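Local structure of putative acetylornithine deacetylase (Sulfolobus tokodaii, 3VPB) at residues R11-I17 with V254-K258; M1-V7 with Y47-R53. The protein probably catalyses the ATP-dependent joining of the amino group of glutamate to the gamma-carboxyl group of the C-terminal glutamate of the carrier protein LysW, a step in arginine biosynthesis. All blocks are in the same frame, centred on the assembly; numbering follows the deposited sequence.

Interaction 1. Residues R11-I17 with V254-K258; sequences RQEEKLI and VPEFK. With GLU (glutamic acid), chain M.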
# COMPACT_ATOMS: atom_id res chain seq x y z
N ARG B 11 -5.48 -21.50 -14.58
CA ARG B 11 -5.71 -20.97 -15.93
C ARG B 11 -5.72 -22.11 -16.93
O ARG B 11 -5.46 -23.27 -16.58
CB ARG B 11 -4.59 -19.99 -16.36
CG ARG B 11 -4.27 -18.87 -15.42
CD ARG B 11 -2.89 -18.32 -15.69
NE ARG B 11 -1.85 -19.17 -15.08
CZ ARG B 11 -0.62 -18.76 -14.79
NH1 ARG B 11 -0.27 -17.51 -15.08
NH2 ARG B 11 0.24 -19.59 -14.20
N GLN B 12 -5.93 -21.77 -18.20
CA GLN B 12 -5.87 -22.76 -19.27
C GLN B 12 -4.57 -23.56 -19.20
O GLN B 12 -4.59 -24.78 -19.39
CB GLN B 12 -6.00 -22.11 -20.64
CG GLN B 12 -7.37 -22.30 -21.30
CD GLN B 12 -7.69 -23.76 -21.57
OE1 GLN B 12 -8.59 -24.32 -20.96
NE2 GLN B 12 -6.94 -24.39 -22.47
N GLU B 13 -3.48 -22.88 -18.90
CA GLU B 13 -2.17 -23.51 -18.86
C GLU B 13 -2.14 -24.63 -17.82
O GLU B 13 -1.62 -25.71 -18.08
CB GLU B 13 -1.09 -22.48 -18.54
CG GLU B 13 -0.65 -21.59 -19.73
CD GLU B 13 -1.54 -20.39 -20.01
OE1 GLU B 13 -1.17 -19.58 -20.89
OE2 GLU B 13 -2.60 -20.23 -19.35
N GLU B 14 -2.66 -24.35 -16.63
CA GLU B 14 -2.68 -25.37 -15.58
C GLU B 14 -3.58 -26.55 -15.94
O GLU B 14 -3.24 -27.70 -15.66
CB GLU B 14 -3.07 -24.77 -14.24
CG GLU B 14 -1.96 -23.90 -13.62
CD GLU B 14 -1.73 -22.58 -14.38
OE1 GLU B 14 -2.71 -21.87 -14.70
OE2 GLU B 14 -0.56 -22.25 -14.65
N LYS B 15 -4.71 -26.26 -16.58
CA LYS B 15 -5.63 -27.32 -17.02
C LYS B 15 -4.97 -28.22 -18.03
O LYS B 15 -5.09 -29.47 -17.95
CB LYS B 15 -6.90 -26.70 -17.59
CG LYS B 15 -7.76 -26.07 -16.54
CD LYS B 15 -9.01 -25.45 -17.16
CE LYS B 15 -8.67 -24.26 -18.02
NZ LYS B 15 -9.70 -24.08 -19.08
N LEU B 16 -4.26 -27.60 -18.97
CA LEU B 16 -3.54 -28.34 -20.01
C LEU B 16 -2.42 -29.20 -19.41
O LEU B 16 -2.18 -30.32 -19.88
CB LEU B 16 -2.99 -27.39 -21.09
CG LEU B 16 -4.00 -26.70 -22.03
CD1 LEU B 16 -3.27 -25.72 -22.92
CD2 LEU B 16 -4.80 -27.71 -22.90
N ILE B 17 -1.74 -28.70 -18.37
CA ILE B 17 -0.68 -29.49 -17.75
C ILE B 17 -1.30 -30.67 -16.98
O ILE B 17 -0.79 -31.78 -17.05
CB ILE B 17 0.26 -28.65 -16.83
CG1 ILE B 17 1.03 -27.61 -17.65
CG2 ILE B 17 1.26 -29.55 -16.06
CD1 ILE B 17 1.71 -26.53 -16.78
N VAL B 254 7.34 -18.71 -14.55
CA VAL B 254 6.07 -19.45 -14.62
C VAL B 254 5.40 -19.11 -15.94
O VAL B 254 4.43 -18.33 -16.00
CB VAL B 254 5.12 -19.17 -13.43
CG1 VAL B 254 3.89 -20.11 -13.49
CG2 VAL B 254 5.83 -19.38 -12.06
N PRO B 255 5.91 -19.69 -17.02
CA PRO B 255 5.49 -19.14 -18.32
C PRO B 255 4.05 -19.45 -18.70
O PRO B 255 3.52 -20.52 -18.40
CB PRO B 255 6.46 -19.77 -19.33
CG PRO B 255 7.15 -20.87 -18.62
CD PRO B 255 6.94 -20.74 -17.14
N GLU B 256 3.40 -18.47 -19.32
CA GLU B 256 2.10 -18.71 -19.93
C GLU B 256 2.41 -19.08 -21.38
O GLU B 256 3.52 -18.81 -21.87
CB GLU B 256 1.20 -17.49 -19.81
CG GLU B 256 0.59 -17.27 -18.39
CD GLU B 256 -0.05 -15.88 -18.27
OE1 GLU B 256 -1.05 -15.74 -17.54
OE2 GLU B 256 0.45 -14.94 -18.93
N PHE B 257 1.48 -19.76 -22.05
CA PHE B 257 1.76 -20.27 -23.39
C PHE B 257 0.56 -20.40 -24.31
O PHE B 257 0.66 -21.06 -25.34
CB PHE B 257 2.58 -21.60 -23.36
CG PHE B 257 2.06 -22.64 -22.40
CD1 PHE B 257 1.04 -23.54 -22.78
CD2 PHE B 257 2.62 -22.77 -21.12
CE1 PHE B 257 0.59 -24.53 -21.89
CE2 PHE B 257 2.15 -23.71 -20.20
CZ PHE B 257 1.14 -24.61 -20.60
N LYS B 258 -0.55 -19.72 -24.00
CA LYS B 258 -1.71 -19.74 -24.92
C LYS B 258 -1.40 -19.11 -26.28
O LYS B 258 -1.84 -19.61 -27.32
CB LYS B 258 -2.94 -19.06 -24.32
CG LYS B 258 -3.76 -19.96 -23.42
CD LYS B 258 -5.11 -19.33 -23.13
CE LYS B 258 -4.97 -18.21 -22.13
NZ LYS B 258 -6.00 -17.17 -22.36
N GLU M . 2.53 -13.49 -20.33
CA GLU M . 2.70 -13.57 -21.80
C GLU M . 2.08 -12.35 -22.45
O GLU M . 2.55 -11.95 -23.52
CB GLU M . 2.04 -14.84 -22.36
CG GLU M . 2.37 -15.11 -23.82
CD GLU M . 1.72 -16.38 -24.37
OE1 GLU M . 0.55 -16.67 -24.00
OE2 GLU M . 2.40 -17.07 -25.17
OXT GLU M . 1.09 -11.77 -21.93
O HOH W 1 2.42 -17.42 -14.53
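This is a polar contact between domains, with one aromatic ring in it. The first turns of helix 12-23, in the preATP-grasp domain, meet the loop between strand 245-252 and helix 258-264 of the ATP-grasp domain. Glu13 is central. Its OE1 accepts hydrogen bonds from Phe257 N (2.9 Å) and Lys258 N (3.2 Å), so one carboxylate oxygen holds two successive amides at the start of helix 258-264. Glu13 CG also lies over the Phe257 ring, 3.5 Å from its centroid, in a CH-pi contact. Leu16 and Ile17 touch the same ring. Arg11 NH1 forms a salt bridge with Glu256 OE1 (3.1 Å), while Arg11 NH2 pairs with Glu14 OE2 (2.8 Å). Water 1 links Arg11 NH1 to Val254 O. The other Glu256 oxygen, OE2, accepts a hydrogen bond from N of the bound glutamate (2.9 Å) and another from Trp133. This salt-bridge network backs the amino-acid substrate pocket of a RimK-family ATP-grasp ligase.

Interaction 2. Residues M1-V7 with Y47-R53; sequences MRVVLIV and YDVAIIR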
# COMPACT_ATOMS: atom_id res chain seq x y z
N MET B 1 6.78 -42.65 -10.37
CA MET B 1 6.96 -41.18 -10.22
C MET B 1 5.64 -40.59 -9.71
O MET B 1 4.55 -41.03 -10.09
CB MET B 1 7.37 -40.56 -11.55
CG MET B 1 7.92 -39.16 -11.48
SD MET B 1 8.44 -38.52 -13.11
CE MET B 1 7.06 -38.94 -14.16
N ARG B 2 5.77 -39.65 -8.78
CA ARG B 2 4.64 -38.94 -8.22
C ARG B 2 4.94 -37.47 -8.38
O ARG B 2 5.95 -36.97 -7.89
CB ARG B 2 4.45 -39.29 -6.74
CG ARG B 2 3.29 -40.19 -6.48
CD ARG B 2 2.21 -39.50 -5.63
NE ARG B 2 2.34 -39.94 -4.24
CZ ARG B 2 1.51 -39.63 -3.24
NH1 ARG B 2 0.46 -38.82 -3.44
NH2 ARG B 2 1.76 -40.12 -2.03
N VAL B 3 4.03 -36.78 -9.06
CA VAL B 3 4.20 -35.38 -9.38
C VAL B 3 3.18 -34.59 -8.58
O VAL B 3 2.06 -35.04 -8.38
CB VAL B 3 3.94 -35.13 -10.90
CG1 VAL B 3 3.93 -33.62 -11.23
CG2 VAL B 3 4.99 -35.86 -11.74
N VAL B 4 3.57 -33.42 -8.10
CA VAL B 4 2.58 -32.49 -7.55
C VAL B 4 2.54 -31.24 -8.40
O VAL B 4 3.57 -30.69 -8.76
CB VAL B 4 2.80 -32.18 -6.03
CG1 VAL B 4 4.12 -31.51 -5.76
CG2 VAL B 4 1.62 -31.33 -5.47
N LEU B 5 1.33 -30.79 -8.73
CA LEU B 5 1.13 -29.59 -9.51
C LEU B 5 0.66 -28.52 -8.52
O LEU B 5 -0.36 -28.70 -7.89
CB LEU B 5 0.07 -29.85 -10.61
CG LEU B 5 -0.41 -28.71 -11.54
CD1 LEU B 5 0.77 -28.14 -12.35
CD2 LEU B 5 -1.50 -29.23 -12.51
N ILE B 6 1.46 -27.47 -8.36
CA ILE B 6 1.25 -26.47 -7.33
C ILE B 6 0.59 -25.27 -8.01
O ILE B 6 1.14 -24.72 -8.96
CB ILE B 6 2.62 -26.03 -6.72
CG1 ILE B 6 3.31 -27.19 -5.99
CG2 ILE B 6 2.45 -24.79 -5.81
CD1 ILE B 6 2.52 -27.70 -4.75
N VAL B 7 -0.58 -24.87 -7.53
CA VAL B 7 -1.36 -23.85 -8.24
C VAL B 7 -1.96 -22.85 -7.24
O VAL B 7 -2.00 -23.13 -6.04
CB VAL B 7 -2.52 -24.50 -9.05
CG1 VAL B 7 -1.96 -25.59 -10.01
CG2 VAL B 7 -3.61 -25.09 -8.13
N TYR B 47 6.51 -36.67 -2.99
CA TYR B 47 6.56 -36.28 -4.41
C TYR B 47 7.98 -36.26 -4.92
O TYR B 47 8.91 -35.83 -4.24
CB TYR B 47 5.89 -34.93 -4.67
CG TYR B 47 4.48 -34.87 -4.16
CD1 TYR B 47 3.47 -35.61 -4.77
CD2 TYR B 47 4.15 -34.07 -3.06
CE1 TYR B 47 2.16 -35.56 -4.30
CE2 TYR B 47 2.83 -34.01 -2.58
CZ TYR B 47 1.85 -34.78 -3.21
OH TYR B 47 0.55 -34.71 -2.76
N ASP B 48 8.14 -36.77 -6.14
CA ASP B 48 9.42 -36.77 -6.81
C ASP B 48 9.68 -35.44 -7.51
O ASP B 48 10.82 -34.91 -7.48
CB ASP B 48 9.44 -37.95 -7.77
CG ASP B 48 9.20 -39.27 -7.02
OD1 ASP B 48 10.03 -39.62 -6.16
OD2 ASP B 48 8.15 -39.91 -7.23
N VAL B 49 8.62 -34.87 -8.10
CA VAL B 49 8.77 -33.64 -8.88
C VAL B 49 7.57 -32.75 -8.57
O VAL B 49 6.47 -33.24 -8.44
CB VAL B 49 8.78 -33.92 -10.41
CG1 VAL B 49 8.78 -32.62 -11.20
CG2 VAL B 49 10.00 -34.77 -10.80
N ALA B 50 7.83 -31.45 -8.48
CA ALA B 50 6.76 -30.43 -8.31
C ALA B 50 6.78 -29.47 -9.50
O ALA B 50 7.84 -28.98 -9.89
CB ALA B 50 6.97 -29.67 -7.01
N ILE B 51 5.62 -29.22 -10.10
CA ILE B 51 5.55 -28.29 -11.25
C ILE B 51 4.96 -27.04 -10.64
O ILE B 51 3.87 -27.08 -10.11
CB ILE B 51 4.64 -28.83 -12.36
CG1 ILE B 51 5.16 -30.18 -12.86
CG2 ILE B 51 4.48 -27.80 -13.53
CD1 ILE B 51 4.25 -30.78 -13.96
N ILE B 52 5.74 -25.96 -10.65
CA ILE B 52 5.39 -24.79 -9.83
C ILE B 52 4.65 -23.82 -10.74
O ILE B 52 5.25 -23.18 -11.58
CB ILE B 52 6.68 -24.10 -9.25
CG1 ILE B 52 7.52 -25.06 -8.36
CG2 ILE B 52 6.28 -22.82 -8.48
CD1 ILE B 52 6.74 -25.68 -7.14
N ARG B 53 3.35 -23.67 -10.49
CA ARG B 53 2.46 -22.91 -11.37
C ARG B 53 1.65 -21.73 -10.76
O ARG B 53 0.79 -21.19 -11.45
CB ARG B 53 1.51 -23.90 -12.08
CG ARG B 53 2.23 -24.85 -13.07
CD ARG B 53 3.00 -24.08 -14.14
NE ARG B 53 2.09 -23.22 -14.91
CZ ARG B 53 2.46 -22.53 -15.98
NH1 ARG B 53 1.58 -21.78 -16.65
NH2 ARG B 53 3.72 -22.60 -16.40
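Residues 2-7 and 49-52 are neighbouring parallel strands. Their axes approach to 4.7 Å, and their directions differ by 20°. Val3 pairs with Val49, Val4 with Ala50, Leu5 with Ile51 and Ile6 with Ile52. Hydrogen bonds alternate between the strands: Val4 N to Val49 O (2.9 Å), Ile51 N to Val4 O (2.9 Å), Ile6 N to Ile51 O (3.0 Å) and Arg53 N to Ile6 O (2.9 Å). At the start of the ladder Arg2 O accepts from Asp48 N (2.8 Å) and weakly from Val49 N (3.4 Å). The Asp48 side chain adds a bond, with OD2 accepting from Arg2 N at 2.9 Å.

Side chains alternate between the two faces. Val3, Leu5, Val49 and Ile51 share one face. There Val3 CG1 meets Ile51 CD1 at 4.0 Å, and Leu5 CD1 meets Ile51 CG2 at 3.9 Å. Ile17 of helix 12-23 covers Leu5 and Ile51. Val4, Ile6, Ala50 and Ile52 lie on the other face, where the last three touch helix 57-69. Val4 CG1 packs on Ala50 CB at 3.6 Å. Tyr47 lays its ring on Val4, whose CB is 3.5 Å from the ring centroid in a CH-pi contact. Tyr47 OH hydrogen-bonds to Asp29, which also forms a salt bridge with Arg2.

Both strands are inner ones of a four-stranded parallel sheet, as in Rossmann-like domains. Aliphatic side chains fill both faces, and polar groups gather at the strand ends. At the C-terminal ends, toward the substrate side, Arg53 forms a salt bridge with Glu14; its side chain is about 9 Å from the bound glutamate.

The centres of interactions 1 and 2 are 14 Å apart, and the two contacts touch. Their segments alternate along the chain: 1-7, 11-17, 47-53, 254-258. Helix 12-23 is the next element after strand 2-7. Three of the four segments belong to the preATP-grasp domain. The ATP-grasp domain supplies only 254-258. Arg53, at the end of interaction 2, is the main link. Its NE forms a salt bridge with Glu14 OE2 (2.8 Å), and its NH2 probably hydrogen-bonds to Pro255 O (2.9 Å). The central strands of the N-terminal sheet are thereby tied to the loop that borders the bound glutamate.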